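PDB 5C2V: hydrazine synthase alpha subunit from Candidatus Kuenenia stuttgartiensis, which catalyses the second half-reaction of hydrazine synthesis, condensing hydroxylamine made by the gamma subunit with ammonia, and carries two c-type haems. Local coordinates for the interface of chains A and B and the interface of chains A and C. Residues are numbered along the deposited sequence; one frame, centred on the assembly and turned at random. Chains: chain A, Hydrazine synthase alpha subunit; chain B, Hydrazine synthase gamma subunit; chain C, Hydrazine synthase beta subunit.

Contact 1: the interface of chains A and B. Residues chain A 398, 400; chain B 131-132, 135.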
loop_
_atom_site.group_PDB
_atom_site.type_symbol
_atom_site.label_atom_id
_atom_site.label_comp_id
_atom_site.label_asym_id
_atom_site.label_seq_id
_atom_site.Cartn_x
_atom_site.Cartn_y
_atom_site.Cartn_z
ATOM N N ASN A 398 14.616 36.398 -11.479
ATOM C CA ASN A 398 14.400 37.602 -10.685
ATOM C C ASN A 398 13.820 37.299 -9.307
ATOM O O ASN A 398 12.892 36.502 -9.177
ATOM C CB ASN A 398 13.481 38.571 -11.429
ATOM C CG ASN A 398 14.171 39.252 -12.592
ATOM O OD1 ASN A 398 14.916 40.216 -12.408
ATOM N ND2 ASN A 398 13.928 38.756 -13.800
ATOM N N PHE A 400 12.010 38.771 -5.827
ATOM C CA PHE A 400 11.219 39.860 -5.272
ATOM C C PHE A 400 11.362 39.995 -3.754
ATOM O O PHE A 400 10.660 40.789 -3.130
ATOM C CB PHE A 400 9.756 39.694 -5.676
ATOM C CG PHE A 400 9.504 40.018 -7.121
ATOM C CD1 PHE A 400 9.632 39.045 -8.099
ATOM C CD2 PHE A 400 9.174 41.306 -7.504
ATOM C CE1 PHE A 400 9.415 39.350 -9.431
ATOM C CE2 PHE A 400 8.956 41.617 -8.833
ATOM C CZ PHE A 400 9.076 40.638 -9.797
ATOM N N GLY B 131 11.040 39.698 -16.034
ATOM C CA GLY B 131 10.775 39.456 -14.628
ATOM C C GLY B 131 9.334 39.620 -14.177
ATOM O O GLY B 131 8.913 38.982 -13.213
ATOM N N PHE B 132 8.573 40.472 -14.859
ATOM C CA PHE B 132 7.193 40.724 -14.450
ATOM C C PHE B 132 6.129 39.985 -15.263
ATOM O O PHE B 132 4.950 40.014 -14.911
ATOM C CB PHE B 132 6.915 42.230 -14.494
ATOM C CG PHE B 132 7.751 43.027 -13.530
ATOM C CD1 PHE B 132 9.059 43.364 -13.839
ATOM C CD2 PHE B 132 7.230 43.433 -12.313
ATOM C CE1 PHE B 132 9.830 44.091 -12.956
ATOM C CE2 PHE B 132 7.998 44.163 -11.424
ATOM C CZ PHE B 132 9.300 44.493 -11.747
ATOM N N ARG B 135 8.695 35.707 -16.540
ATOM C CA ARG B 135 9.343 35.085 -15.384
ATOM C C ARG B 135 10.578 34.298 -15.813
ATOM O O ARG B 135 10.796 33.169 -15.371
ATOM C CB ARG B 135 8.366 34.180 -14.630
ATOM C CG ARG B 135 7.006 34.810 -14.383
ATOM C CD ARG B 135 7.113 36.112 -13.601
ATOM N NE ARG B 135 5.797 36.670 -13.299
ATOM C CZ ARG B 135 5.581 37.669 -12.449
ATOM N NH1 ARG B 135 6.598 38.228 -11.807
ATOM N NH2 ARG B 135 4.347 38.106 -12.237
#
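A:Phe400 of the alpha subunit meets B:Phe132 of the gamma subunit as an edge-to-face pair, its ring turned 86° from that of its partner. Followed outward from CB, the chain shows how a single aromatic can serve several neighbours. The first torsion sets CG beside the backbone N (chi1 -73°), which directs the ring towards chain B. Its far rim does the touching. CE2 comes to 3.8 Å from CE2 of B:Phe132, and CZ lies over that ring's face, towards its rim. The backbone O of B:Gly131 sits in plane at the CE1–CZ edge of A:Phe400, 3.8 Å from CE1, with NH1 of B:Arg135 off the plane beside the same edge. That guanidinium is inclined 71° to the ring and presents its edge to CZ.

NH1 of B:Arg135 also donates to a lone pair of the O of B:Gly131, in the carbonyl plane, at 2.8 Å; the bond is bent at the hydrogen and the acceptor lies well out of the guanidinium plane. It ties the arginine to the end of the short helix. Nearby, the amide ND2 of A:Asn398 rests 3.3 Å from CA of B:Gly131. In the fold, a loop of alpha just ahead of strand 401-403 lies against the C-terminal end of gamma helix 129-132.

Contact 2: the interface of chains A and B. Residues chain A 154, 411-413; chain B 27, 30, 115, 124, 128.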
loop_
_atom_site.group_PDB
_atom_site.type_symbol
_atom_site.label_atom_id
_atom_site.label_comp_id
_atom_site.label_asym_id
_atom_site.label_seq_id
_atom_site.Cartn_x
_atom_site.Cartn_y
_atom_site.Cartn_z
ATOM N N TRP A 154 17.153 57.230 -10.452
ATOM C CA TRP A 154 17.942 56.021 -10.259
ATOM C C TRP A 154 19.416 56.320 -10.503
ATOM O O TRP A 154 19.781 56.800 -11.576
ATOM C CB TRP A 154 17.464 54.908 -11.197
ATOM C CG TRP A 154 16.067 54.437 -10.918
ATOM C CD1 TRP A 154 14.906 54.983 -11.386
ATOM C CD2 TRP A 154 15.687 53.319 -10.109
ATOM N NE1 TRP A 154 13.827 54.275 -10.915
ATOM C CE2 TRP A 154 14.279 53.248 -10.129
ATOM C CE3 TRP A 154 16.398 52.370 -9.367
ATOM C CZ2 TRP A 154 13.571 52.268 -9.436
ATOM C CZ3 TRP A 154 15.694 51.398 -8.681
ATOM C CH2 TRP A 154 14.296 51.355 -8.721
ATOM N N VAL A 411 5.848 47.590 -8.401
ATOM C CA VAL A 411 5.703 48.842 -9.134
ATOM C C VAL A 411 7.053 49.513 -9.380
ATOM O O VAL A 411 7.507 49.612 -10.519
ATOM C CB VAL A 411 4.779 49.828 -8.392
ATOM C CG1 VAL A 411 4.596 51.097 -9.210
ATOM C CG2 VAL A 411 3.433 49.180 -8.103
ATOM N N THR A 412 7.690 49.976 -8.308
ATOM C CA THR A 412 8.959 50.690 -8.420
ATOM C C THR A 412 10.168 49.759 -8.299
ATOM O O THR A 412 11.298 50.156 -8.588
ATOM C CB THR A 412 9.069 51.785 -7.337
ATOM O OG1 THR A 412 7.781 52.372 -7.112
ATOM C CG2 THR A 412 10.048 52.869 -7.759
ATOM N N TYR A 413 9.912 48.517 -7.897
ATOM C CA TYR A 413 10.962 47.566 -7.528
ATOM C C TYR A 413 11.902 48.192 -6.499
ATOM O O TYR A 413 13.099 48.352 -6.741
ATOM C CB TYR A 413 11.742 47.102 -8.764
ATOM C CG TYR A 413 12.522 45.820 -8.559
ATOM C CD1 TYR A 413 11.895 44.583 -8.642
ATOM C CD2 TYR A 413 13.885 45.845 -8.290
ATOM C CE1 TYR A 413 12.602 43.408 -8.457
ATOM C CE2 TYR A 413 14.600 44.677 -8.103
ATOM C CZ TYR A 413 13.954 43.461 -8.189
ATOM O OH TYR A 413 14.663 42.296 -8.004
ATOM N N PRO B 27 17.016 47.177 -11.532
ATOM C CA PRO B 27 17.379 48.593 -11.393
ATOM C C PRO B 27 18.077 49.157 -12.630
ATOM O O PRO B 27 17.887 50.329 -12.950
ATOM C CB PRO B 27 18.327 48.593 -10.191
ATOM C CG PRO B 27 17.902 47.427 -9.388
ATOM C CD PRO B 27 17.508 46.383 -10.390
ATOM N N HIS B 30 15.319 49.982 -15.048
ATOM C CA HIS B 30 14.702 51.238 -14.636
ATOM C C HIS B 30 15.661 52.403 -14.851
ATOM O O HIS B 30 15.238 53.555 -14.966
ATOM C CB HIS B 30 14.272 51.178 -13.168
ATOM C CG HIS B 30 13.095 50.289 -12.918
ATOM N ND1 HIS B 30 12.645 49.990 -11.649
ATOM C CD2 HIS B 30 12.272 49.635 -13.773
ATOM C CE1 HIS B 30 11.598 49.190 -11.734
ATOM N NE2 HIS B 30 11.350 48.959 -13.009
ATOM N N ILE B 115 6.838 54.235 -14.783
ATOM C CA ILE B 115 7.281 52.909 -15.197
ATOM C C ILE B 115 6.085 52.079 -15.652
ATOM O O ILE B 115 5.984 51.711 -16.822
ATOM C CB ILE B 115 8.020 52.173 -14.063
ATOM C CG1 ILE B 115 9.265 52.955 -13.641
ATOM C CG2 ILE B 115 8.399 50.764 -14.499
ATOM C CD1 ILE B 115 10.056 52.296 -12.531
ATOM N N ARG B 124 11.534 50.409 -20.600
ATOM C CA ARG B 124 10.902 50.090 -19.324
ATOM C C ARG B 124 9.665 49.216 -19.504
ATOM O O ARG B 124 9.093 48.728 -18.529
ATOM C CB ARG B 124 10.531 51.372 -18.576
ATOM C CG ARG B 124 11.718 52.132 -18.010
ATOM C CD ARG B 124 11.258 53.346 -17.220
ATOM N NE ARG B 124 12.329 53.907 -16.403
ATOM C CZ ARG B 124 12.162 54.898 -15.532
ATOM N NH1 ARG B 124 10.963 55.439 -15.363
ATOM N NH2 ARG B 124 13.194 55.346 -14.829
ATOM N N ARG B 128 11.155 45.036 -18.667
ATOM C CA ARG B 128 10.495 44.576 -17.452
ATOM C C ARG B 128 9.889 43.183 -17.610
ATOM O O ARG B 128 9.882 42.390 -16.670
ATOM C CB ARG B 128 9.405 45.565 -17.038
ATOM C CG ARG B 128 9.714 46.330 -15.768
ATOM C CD ARG B 128 8.488 47.070 -15.271
ATOM N NE ARG B 128 8.610 47.424 -13.861
ATOM C CZ ARG B 128 7.644 47.253 -12.965
ATOM N NH1 ARG B 128 6.482 46.730 -13.333
ATOM N NH2 ARG B 128 7.840 47.600 -11.703
#
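B:His30 of the gamma subunit fits against A:Trp154 and the alpha backbone near A:Thr412, an example of one side chain using methylene and ring for different tasks. The site is part of the alpha–gamma interface of the hydrazine synthase heterotrimer, where gamma helix 26-30 lies against the start of alpha strand 154-161 and the 411-413 loop. A chi1 of -71° sets CG of B:His30 beside its backbone N, leaving CB against the indole and carrying the imidazole towards A:Thr412. CB lies over a face of A:Trp154, 3.9 Å from the centroid of its five-membered ring. The imidazole meets the indole edge-to-face at 61°, with ND1 at 3.3 Å from CZ2 of A:Trp154. CE1 reaches to 3.6 Å from CB of A:Tyr413, and the O of A:Thr412 faces the ND1–CE1 side about equally near each atom. B:Pro27 adds its ring carbons beside A:Trp154 and A:Tyr413.

Farther out, B:Ile115 puts CD1 over the centre of one imidazole face. Together with it, B:Arg128 would help fix the ring's rotation: NE donates to NE2 of B:His30 in a long, nearly straight bond, 3.3 Å with 172° at the hydrogen, close to both planes. This is consistent with an unprotonated NE2, though protonation is not seen. B:Arg124 positions the histidine backbone, its NH2 donating to the O of B:His30 at 2.7 Å, and also reaches the indole itself, NH2 lying 3.9 Å from CD1 of A:Trp154.

Contact 3: the interface of chains A and C. Residues chain A 568-569; chain C 212, 221-224, 227, 305.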
loop_
_atom_site.group_PDB
_atom_site.type_symbol
_atom_site.label_atom_id
_atom_site.label_comp_id
_atom_site.label_asym_id
_atom_site.label_seq_id
_atom_site.Cartn_x
_atom_site.Cartn_y
_atom_site.Cartn_z
ATOM N N ALA A 568 -1.964 21.435 -16.420
ATOM C CA ALA A 568 -1.948 22.856 -16.716
ATOM C C ALA A 568 -2.955 23.587 -15.840
ATOM O O ALA A 568 -3.949 23.002 -15.404
ATOM C CB ALA A 568 -2.244 23.100 -18.188
ATOM N N PHE A 569 -2.687 24.860 -15.573
ATOM C CA PHE A 569 -3.617 25.693 -14.825
ATOM C C PHE A 569 -4.963 25.749 -15.537
ATOM O O PHE A 569 -5.024 25.896 -16.757
ATOM C CB PHE A 569 -3.057 27.104 -14.640
ATOM C CG PHE A 569 -2.155 27.251 -13.447
ATOM C CD1 PHE A 569 -2.649 27.743 -12.250
ATOM C CD2 PHE A 569 -0.816 26.907 -13.521
ATOM C CE1 PHE A 569 -1.827 27.885 -11.148
ATOM C CE2 PHE A 569 0.014 27.050 -12.422
ATOM C CZ PHE A 569 -0.494 27.540 -11.234
ATOM N N LYS C 212 -4.563 31.231 -20.702
ATOM C CA LYS C 212 -5.499 31.411 -19.611
ATOM C C LYS C 212 -5.520 32.914 -19.388
ATOM O O LYS C 212 -4.602 33.486 -18.799
ATOM C CB LYS C 212 -5.060 30.647 -18.360
ATOM C CG LYS C 212 -4.158 29.444 -18.644
ATOM C CD LYS C 212 -4.904 28.274 -19.261
ATOM C CE LYS C 212 -3.955 27.117 -19.553
ATOM N NZ LYS C 212 -4.679 25.887 -19.978
ATOM N N GLU C 221 5.157 28.365 -14.814
ATOM C CA GLU C 221 5.101 26.910 -14.679
ATOM C C GLU C 221 3.722 26.327 -14.957
ATOM O O GLU C 221 2.703 26.995 -14.768
ATOM C CB GLU C 221 5.571 26.481 -13.287
ATOM C CG GLU C 221 7.080 26.578 -13.078
ATOM C CD GLU C 221 7.532 27.960 -12.641
ATOM O OE1 GLU C 221 6.761 28.925 -12.818
ATOM O OE2 GLU C 221 8.662 28.080 -12.122
ATOM N N ASN C 222 3.710 25.074 -15.402
ATOM C CA ASN C 222 2.478 24.344 -15.684
ATOM C C ASN C 222 1.561 25.083 -16.655
ATOM O O ASN C 222 0.340 24.978 -16.561
ATOM C CB ASN C 222 1.727 24.047 -14.385
ATOM C CG ASN C 222 2.358 22.915 -13.594
ATOM O OD1 ASN C 222 3.404 23.084 -12.968
ATOM N ND2 ASN C 222 1.706 21.758 -13.597
ATOM N N GLY C 223 2.160 25.830 -17.580
ATOM C CA GLY C 223 1.416 26.578 -18.577
ATOM C C GLY C 223 0.355 27.497 -18.002
ATOM O O GLY C 223 -0.787 27.501 -18.464
ATOM N N GLN C 224 0.729 28.276 -16.990
ATOM C CA GLN C 224 -0.216 29.162 -16.316
ATOM C C GLN C 224 -0.723 30.269 -17.234
ATOM O O GLN C 224 -1.857 30.728 -17.102
ATOM C CB GLN C 224 0.420 29.786 -15.070
ATOM C CG GLN C 224 -0.522 30.723 -14.326
ATOM C CD GLN C 224 0.198 31.838 -13.606
ATOM O OE1 GLN C 224 1.342 31.685 -13.188
ATOM N NE2 GLN C 224 -0.468 32.976 -13.467
ATOM N N THR C 227 -0.482 27.597 -22.974
ATOM C CA THR C 227 -0.131 26.230 -23.335
ATOM C C THR C 227 -0.213 26.135 -24.848
ATOM O O THR C 227 -0.885 26.940 -25.482
ATOM C CB THR C 227 -1.055 25.178 -22.689
ATOM O OG1 THR C 227 -2.386 25.326 -23.198
ATOM C CG2 THR C 227 -1.067 25.329 -21.176
ATOM N N LEU C 305 -0.202 17.027 -18.943
ATOM C CA LEU C 305 1.096 17.480 -19.426
ATOM C C LEU C 305 2.062 16.317 -19.635
ATOM O O LEU C 305 3.214 16.517 -20.021
ATOM C CB LEU C 305 1.688 18.511 -18.461
ATOM C CG LEU C 305 0.988 19.874 -18.520
ATOM C CD1 LEU C 305 1.648 20.890 -17.599
ATOM C CD2 LEU C 305 0.937 20.398 -19.950
#
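A:Phe569 of the alpha subunit packs on C:Gln224 of the beta subunit, showing how the aliphatic stem of a polar residue can bed an aromatic ring. The tight part is here: CG of C:Gln224 lies over one face of the phenyl, towards its rim and 4.0 Å from the centroid. CB of C:Gln224 comes to 3.5 Å from CD2 of A:Phe569. The glutamine stem is placed by a first torsion of 180°, with CG opposite the backbone N, and the amide plane ends up 51° from the ring. On the same ortho-to-meta side of the ring, CB of C:Asn222 approaches CD2 at 3.9 Å, and the backbone O of C:Glu221 lies 3.6 Å from CE2.

The backbone of A:Phe569 is anchored alongside. Its N-H donates to the O of C:Asn222 at 3.2 Å, nearly in line with the carbonyl bond (C=O...N angle 166°). This tie joins an alpha loop to the beta-subunit 3-10 helix 221-223.

A:Ala568 is also well covered, partly by that same carbonyl, whose O on C:Asn222 lies 3.6 Å from the alanine CB. The looser contacts are at its edge, where little of the beta side is buried. CB of A:Ala568 meets CG2 of C:Thr227 at 3.9 Å, while C:Leu305 brushes the alanine backbone with CD1. The end of the C:Lys212 chain, from CD to NZ, runs past the O of A:Phe569, to which NZ makes a weak hydrogen bond at 3.2 Å.

Contacts 1 and 2 belong to the same alpha–gamma interface, their C-alpha centres about 12 Å apart, and share no residue. Both draw on neighbouring segments, alpha 398-413 and gamma around helices 123-126 and 129-132, while contact 2 also takes in alpha strand 154-161 and gamma helix 26-30. Contact 3 joins alpha to beta, about 18 Å from contact 1 and 28 Å from contact 2, through a loop shortly after A:Tyr564, the axial tyrosine of the five-coordinate middle-domain haem. Contact 1 thus lies between the others, and together they are likely to help set alpha against both partners in the heterotrimer.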